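Local coordinates for protein Ispd/ispf bifunctional enzyme (Campylobacter jejuni, PDB 1W55) that makes CDP-methylerythritol from CTP and methylerythritol 4-phosphate, and separately cyclises its 2-phosphate to methylerythritol 2,4-cyclodiphosphate with release of CMP, in isoprenoid biosynthesis, at residues A[243-254]-A[277-286]. Sequence-based numbering, arbitrary orientation.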
ATOM      1  N   HIS A 243     -37.043  -8.240  43.521  1.00 41.29           N
ATOM      2  CA  HIS A 243     -36.222  -7.842  42.366  1.00 40.26           C
ATOM      3  C   HIS A 243     -37.019  -7.838  41.063  1.00 40.95           C
ATOM      4  O   HIS A 243     -36.735  -8.620  40.134  1.00 40.18           O
ATOM      5  CB  HIS A 243     -34.996  -8.758  42.223  1.00 39.68           C
ATOM      6  CG  HIS A 243     -34.095  -8.745  43.415  1.00 38.01           C
ATOM      7  ND1 HIS A 243     -34.156  -9.705  44.400  1.00 36.94           N
ATOM      8  CD2 HIS A 243     -33.135  -7.869  43.797  1.00 33.97           C
ATOM      9  CE1 HIS A 243     -33.259  -9.434  45.332  1.00 37.09           C
ATOM     10  NE2 HIS A 243     -32.625  -8.324  44.988  1.00 40.84           N
ATOM     11  N   SER A 244     -38.009  -6.951  41.007  1.00 40.07           N
ATOM     12  CA  SER A 244     -38.922  -6.838  39.871  1.00 39.93           C
ATOM     13  C   SER A 244     -39.652  -8.165  39.633  1.00 39.31           C
ATOM     14  O   SER A 244     -40.372  -8.656  40.507  1.00 39.36           O
ATOM     15  CB  SER A 244     -38.173  -6.390  38.610  1.00 40.51           C
ATOM     16  OG  SER A 244     -37.258  -5.344  38.900  1.00 44.84           O
ATOM     17  N   ASP A 245     -39.431  -8.750  38.460  1.00 38.14           N
ATOM     18  CA  ASP A 245     -40.036 -10.014  38.086  1.00 37.53           C
ATOM     19  C   ASP A 245     -39.149 -11.203  38.465  1.00 38.33           C
ATOM     20  O   ASP A 245     -39.414 -12.328  38.038  1.00 39.67           O
ATOM     21  CB  ASP A 245     -40.330 -10.007  36.582  1.00 37.75           C
ATOM     22  CG  ASP A 245     -39.091  -9.666  35.731  1.00 40.98           C
ATOM     23  OD1 ASP A 245     -37.968  -9.588  36.289  1.00 39.49           O
ATOM     24  OD2 ASP A 245     -39.141  -9.469  34.493  1.00 41.58           O
ATOM     25  N   GLY A 246     -38.093 -10.948  39.248  1.00 37.87           N
ATOM     26  CA  GLY A 246     -37.223 -11.992  39.785  1.00 37.58           C
ATOM     27  C   GLY A 246     -36.187 -12.623  38.842  1.00 38.14           C
ATOM     28  O   GLY A 246     -35.544 -13.615  39.188  1.00 38.77           O
ATOM     29  N   ASP A 247     -36.018 -12.056  37.656  1.00 36.13           N
ATOM     30  CA  ASP A 247     -35.117 -12.610  36.642  1.00 35.87           C
ATOM     31  C   ASP A 247     -33.640 -12.420  37.026  1.00 33.97           C
ATOM     32  O   ASP A 247     -33.020 -11.446  36.600  1.00 34.65           O
ATOM     33  CB  ASP A 247     -35.439 -11.923  35.309  1.00 34.42           C
ATOM     34  CG  ASP A 247     -34.958 -12.693  34.094  1.00 37.70           C
ATOM     35  OD1 ASP A 247     -33.883 -13.356  34.128  1.00 37.92           O
ATOM     36  OD2 ASP A 247     -35.590 -12.640  33.018  1.00 37.90           O
ATOM     37  N   VAL A 248     -33.087 -13.335  37.835  1.00 34.60           N
ATOM     38  CA  VAL A 248     -31.677 -13.248  38.258  1.00 32.72           C
ATOM     39  C   VAL A 248     -30.748 -13.277  37.070  1.00 31.95           C
ATOM     40  O   VAL A 248     -29.695 -12.654  37.097  1.00 34.05           O
ATOM     41  CB  VAL A 248     -31.117 -14.461  39.046  1.00 34.96           C
ATOM     42  CG1 VAL A 248     -30.468 -14.038  40.371  1.00 34.00           C
ATOM     43  CG2 VAL A 248     -32.029 -15.666  39.101  1.00 30.48           C
ATOM     44  N   LEU A 249     -31.106 -14.059  36.060  1.00 30.52           N
ATOM     45  CA  LEU A 249     -30.297 -14.128  34.853  1.00 32.24           C
ATOM     46  C   LEU A 249     -30.148 -12.735  34.216  1.00 31.62           C
ATOM     47  O   LEU A 249     -29.032 -12.253  34.016  1.00 32.19           O
ATOM     48  CB  LEU A 249     -30.848 -15.168  33.865  1.00 29.79           C
ATOM     49  CG  LEU A 249     -29.934 -15.450  32.666  1.00 35.94           C
ATOM     50  CD1 LEU A 249     -30.213 -16.835  32.061  1.00 32.01           C
ATOM     51  CD2 LEU A 249     -30.045 -14.356  31.600  1.00 32.81           C
ATOM     52  N   ALA A 250     -31.270 -12.094  33.907  1.00 31.84           N
ATOM     53  CA  ALA A 250     -31.247 -10.779  33.275  1.00 31.37           C
ATOM     54  C   ALA A 250     -30.442  -9.793  34.128  1.00 31.31           C
ATOM     55  O   ALA A 250     -29.704  -8.967  33.602  1.00 32.97           O
ATOM     56  CB  ALA A 250     -32.679 -10.263  33.045  1.00 31.35           C
ATOM     57  N   HIS A 251     -30.569  -9.907  35.445  1.00 30.44           N
ATOM     58  CA  HIS A 251     -29.894  -9.008  36.366  1.00 31.42           C
ATOM     59  C   HIS A 251     -28.386  -9.232  36.364  1.00 31.45           C
ATOM     60  O   HIS A 251     -27.620  -8.265  36.368  1.00 30.58           O
ATOM     61  CB  HIS A 251     -30.485  -9.147  37.775  1.00 31.28           C
ATOM     62  CG  HIS A 251     -31.941  -8.805  37.836  1.00 34.46           C
ATOM     63  ND1 HIS A 251     -32.785  -9.289  38.812  1.00 37.48           N
ATOM     64  CD2 HIS A 251     -32.708  -8.046  37.017  1.00 31.70           C
ATOM     65  CE1 HIS A 251     -34.007  -8.838  38.598  1.00 34.17           C
ATOM     66  NE2 HIS A 251     -33.986  -8.076  37.518  1.00 37.64           N
ATOM     67  N   SER A 252     -27.972 -10.501  36.325  1.00 30.26           N
ATOM     68  CA  SER A 252     -26.551 -10.834  36.278  1.00 31.05           C
ATOM     69  C   SER A 252     -25.954 -10.345  34.968  1.00 30.49           C
ATOM     70  O   SER A 252     -24.870  -9.766  34.947  1.00 31.20           O
ATOM     71  CB  SER A 252     -26.344 -12.344  36.424  1.00 31.71           C
ATOM     72  OG  SER A 252     -24.984 -12.689  36.223  1.00 34.13           O
ATOM     73  N   LEU A 253     -26.676 -10.568  33.876  1.00 29.31           N
ATOM     74  CA  LEU A 253     -26.203 -10.173  32.564  1.00 30.15           C
ATOM     75  C   LEU A 253     -26.076  -8.639  32.429  1.00 31.15           C
ATOM     76  O   LEU A 253     -25.107  -8.134  31.864  1.00 32.67           O
ATOM     77  CB  LEU A 253     -27.118 -10.741  31.487  1.00 28.00           C
ATOM     78  CG  LEU A 253     -26.768 -10.383  30.056  1.00 29.66           C
ATOM     79  CD1 LEU A 253     -25.289 -10.733  29.723  1.00 23.28           C
ATOM     80  CD2 LEU A 253     -27.760 -11.076  29.116  1.00 25.89           C
ATOM     81  N   THR A 254     -27.057  -7.913  32.952  1.00 30.22           N
ATOM     82  CA  THR A 254     -26.991  -6.456  33.017  1.00 28.49           C
ATOM     83  C   THR A 254     -25.698  -5.995  33.704  1.00 29.01           C
ATOM     84  O   THR A 254     -25.010  -5.111  33.210  1.00 29.24           O
ATOM     85  CB  THR A 254     -28.217  -5.935  33.780  1.00 30.66           C
ATOM     86  OG1 THR A 254     -29.435  -6.340  33.095  1.00 27.11           O
ATOM     87  CG2 THR A 254     -28.230  -4.416  33.777  1.00 28.29           C
ATOM     88  N   PHE A 277     -38.907  -0.433  41.287  1.00 60.33           N
ATOM     89  CA  PHE A 277     -38.905  -1.246  40.071  1.00 57.47           C
ATOM     90  C   PHE A 277     -39.727  -2.539  40.166  1.00 56.70           C
ATOM     91  O   PHE A 277     -39.663  -3.386  39.269  1.00 56.76           O
ATOM     92  CB  PHE A 277     -37.466  -1.499  39.595  1.00 56.14           C
ATOM     93  CG  PHE A 277     -36.767  -0.252  39.131  1.00 52.81           C
ATOM     94  CD1 PHE A 277     -35.959   0.472  39.997  1.00 48.67           C
ATOM     95  CD2 PHE A 277     -36.944   0.216  37.834  1.00 50.93           C
ATOM     96  CE1 PHE A 277     -35.338   1.643  39.576  1.00 49.76           C
ATOM     97  CE2 PHE A 277     -36.313   1.377  37.401  1.00 48.59           C
ATOM     98  CZ  PHE A 277     -35.516   2.093  38.270  1.00 48.34           C
ATOM     99  N   LYS A 278     -40.522  -2.658  41.232  1.00 55.48           N
ATOM    100  CA  LYS A 278     -41.394  -3.818  41.480  1.00 55.01           C
ATOM    101  C   LYS A 278     -42.140  -4.325  40.232  1.00 53.50           C
ATOM    102  O   LYS A 278     -42.307  -5.538  40.043  1.00 51.86           O
ATOM    103  CB  LYS A 278     -42.395  -3.502  42.607  1.00 56.09           C
ATOM    104  CG  LYS A 278     -43.357  -4.644  42.979  1.00 59.05           C
ATOM    105  CD  LYS A 278     -44.453  -4.163  43.936  1.00 68.40           C
ATOM    106  CE  LYS A 278     -45.812  -4.793  43.615  1.00 70.85           C
ATOM    107  NZ  LYS A 278     -45.931  -6.182  44.155  1.00 73.20           N
ATOM    108  N   ASN A 279     -42.580  -3.403  39.384  1.00 51.64           N
ATOM    109  CA  ASN A 279     -43.332  -3.791  38.197  1.00 52.58           C
ATOM    110  C   ASN A 279     -42.532  -3.828  36.887  1.00 51.64           C
ATOM    111  O   ASN A 279     -43.099  -4.075  35.821  1.00 52.51           O
ATOM    112  CB  ASN A 279     -44.612  -2.954  38.072  1.00 53.75           C
ATOM    113  CG  ASN A 279     -45.562  -3.169  39.247  1.00 54.61           C
ATOM    114  OD1 ASN A 279     -46.018  -2.210  39.873  1.00 57.64           O
ATOM    115  ND2 ASN A 279     -45.845  -4.435  39.563  1.00 53.48           N
ATOM    116  N   ALA A 280     -41.217  -3.627  36.983  1.00 49.41           N
ATOM    117  CA  ALA A 280     -40.349  -3.588  35.805  1.00 47.91           C
ATOM    118  C   ALA A 280     -40.243  -4.934  35.064  1.00 45.92           C
ATOM    119  O   ALA A 280     -40.306  -6.008  35.663  1.00 45.37           O
ATOM    120  CB  ALA A 280     -38.962  -3.074  36.183  1.00 47.91           C
ATOM    121  N   ASN A 281     -40.123  -4.847  33.747  1.00 44.08           N
ATOM    122  CA  ASN A 281     -39.699  -5.965  32.923  1.00 42.47           C
ATOM    123  C   ASN A 281     -38.165  -5.941  32.865  1.00 41.07           C
ATOM    124  O   ASN A 281     -37.587  -5.046  32.240  1.00 41.58           O
ATOM    125  CB  ASN A 281     -40.316  -5.826  31.529  1.00 42.21           C
ATOM    126  CG  ASN A 281     -39.947  -6.968  30.593  1.00 45.25           C
ATOM    127  OD1 ASN A 281     -38.922  -7.628  30.758  1.00 44.13           O
ATOM    128  ND2 ASN A 281     -40.785  -7.191  29.587  1.00 45.66           N
ATOM    129  N   SER A 282     -37.522  -6.902  33.537  1.00 39.25           N
ATOM    130  CA  SER A 282     -36.040  -7.002  33.627  1.00 37.30           C
ATOM    131  C   SER A 282     -35.294  -7.049  32.295  1.00 35.51           C
ATOM    132  O   SER A 282     -34.171  -6.574  32.196  1.00 36.50           O
ATOM    133  CB  SER A 282     -35.650  -8.232  34.434  1.00 37.17           C
ATOM    134  OG  SER A 282     -35.833  -7.997  35.817  1.00 37.69           O
ATOM    135  N   MET A 283     -35.927  -7.628  31.281  1.00 33.78           N
ATOM    136  CA  MET A 283     -35.370  -7.689  29.940  1.00 34.62           C
ATOM    137  C   MET A 283     -35.370  -6.299  29.286  1.00 35.59           C
ATOM    138  O   MET A 283     -34.492  -5.993  28.472  1.00 33.72           O
ATOM    139  CB  MET A 283     -36.147  -8.694  29.073  1.00 32.50           C
ATOM    140  CG  MET A 283     -35.922 -10.158  29.464  1.00 34.56           C
ATOM    141  SD  MET A 283     -34.155 -10.634  29.489  1.00 35.01           S
ATOM    142  CE  MET A 283     -33.843 -11.014  27.739  1.00 28.38           C
ATOM    143  N   GLU A 284     -36.352  -5.472  29.645  1.00 36.25           N
ATOM    144  CA  GLU A 284     -36.393  -4.080  29.193  1.00 38.09           C
ATOM    145  C   GLU A 284     -35.314  -3.273  29.901  1.00 36.64           C
ATOM    146  O   GLU A 284     -34.672  -2.421  29.282  1.00 36.53           O
ATOM    147  CB  GLU A 284     -37.791  -3.465  29.410  1.00 39.19           C
ATOM    148  CG  GLU A 284     -37.930  -1.987  29.028  1.00 46.75           C
ATOM    149  CD  GLU A 284     -37.687  -1.692  27.543  1.00 54.14           C
ATOM    150  OE1 GLU A 284     -38.008  -2.543  26.675  1.00 59.78           O
ATOM    151  OE2 GLU A 284     -37.172  -0.593  27.243  1.00 52.84           O
ATOM    152  N   LEU A 285     -35.107  -3.567  31.189  1.00 36.37           N
ATOM    153  CA  LEU A 285     -34.037  -2.951  31.970  1.00 36.84           C
ATOM    154  C   LEU A 285     -32.679  -3.313  31.381  1.00 36.49           C
ATOM    155  O   LEU A 285     -31.808  -2.455  31.261  1.00 36.36           O
ATOM    156  CB  LEU A 285     -34.100  -3.392  33.438  1.00 37.47           C
ATOM    157  CG  LEU A 285     -35.328  -3.023  34.279  1.00 40.39           C
ATOM    158  CD1 LEU A 285     -35.126  -3.455  35.724  1.00 39.55           C
ATOM    159  CD2 LEU A 285     -35.641  -1.535  34.211  1.00 40.30           C
ATOM    160  N   LEU A 286     -32.519  -4.591  31.019  1.00 36.65           N
ATOM    161  CA  LEU A 286     -31.344  -5.084  30.303  1.00 35.40           C
ATOM    162  C   LEU A 286     -31.113  -4.326  28.999  1.00 35.84           C
ATOM    163  O   LEU A 286     -30.001  -3.866  28.729  1.00 34.68           O
ATOM    164  CB  LEU A 286     -31.480  -6.592  30.009  1.00 34.08           C
ATOM    165  CG  LEU A 286     -30.461  -7.220  29.044  1.00 36.24           C
ATOM    166  CD1 LEU A 286     -29.007  -7.072  29.566  1.00 31.32           C
ATOM    167  CD2 LEU A 286     -30.788  -8.690  28.744  1.00 35.80           C
TER
HETATM  168  O   HOH W   1     -32.121  -6.580  34.103  1.00 39.29           O
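The first turns of helix 248-254 and helix 282-286 run nearly parallel, 11° apart with axes 9.1 Å from each other, and the loops leading into them meet as S244 comes beside K278. There S244 CB and OG sit against F277 O and the A280 methyl. S282 is the centre of the polar contact. Its OG donates to D245 OD1 (2.7 Å) on the syn side of the carboxylate and accepts from H251 NE2, 30° out of the ring plane; at 2.5 Å this H251 NE2 to S282 OG bond is very short and bent, so doubtful in detail. The other carboxylate oxygen, D245 OD2, takes the backbone N of S282 (3.2 Å) from above its plane, so one aspartate grips both the side chain and the first amide of the second helix. With CG between the backbone N and the carbonyl carbon (chi1 54°), and CB directed toward 277-286, the D245 carboxylate reaches S282. N281 caps its helix by accepting from M283 N, and D247 does so from A250 N, its carboxylate also held by the amides of A230 and G231. Below the caps the contact turns apolar: A250 CB packs against S282 CB and M283 SD, while L253 CD2 meets L286 CD2 at 3.9 Å. T254 OG1 lies over L286 CA and CD1, gives its proton to A250 O, and receives one from a water that also donates to S282 O, bridging the helices. H251 belongs, by similarity, to the divalent-metal site of this IspF domain; D245 and S282 lie behind its NE2 edge, a second-shell arrangement consistent with steadying the ring. H243, in the loop before the helix, stacks on H219. Helix 318-329 packs on L249, L253, M283 and L286, and strands 210-224, 298-308 and 354-365 lie against helix 248-260.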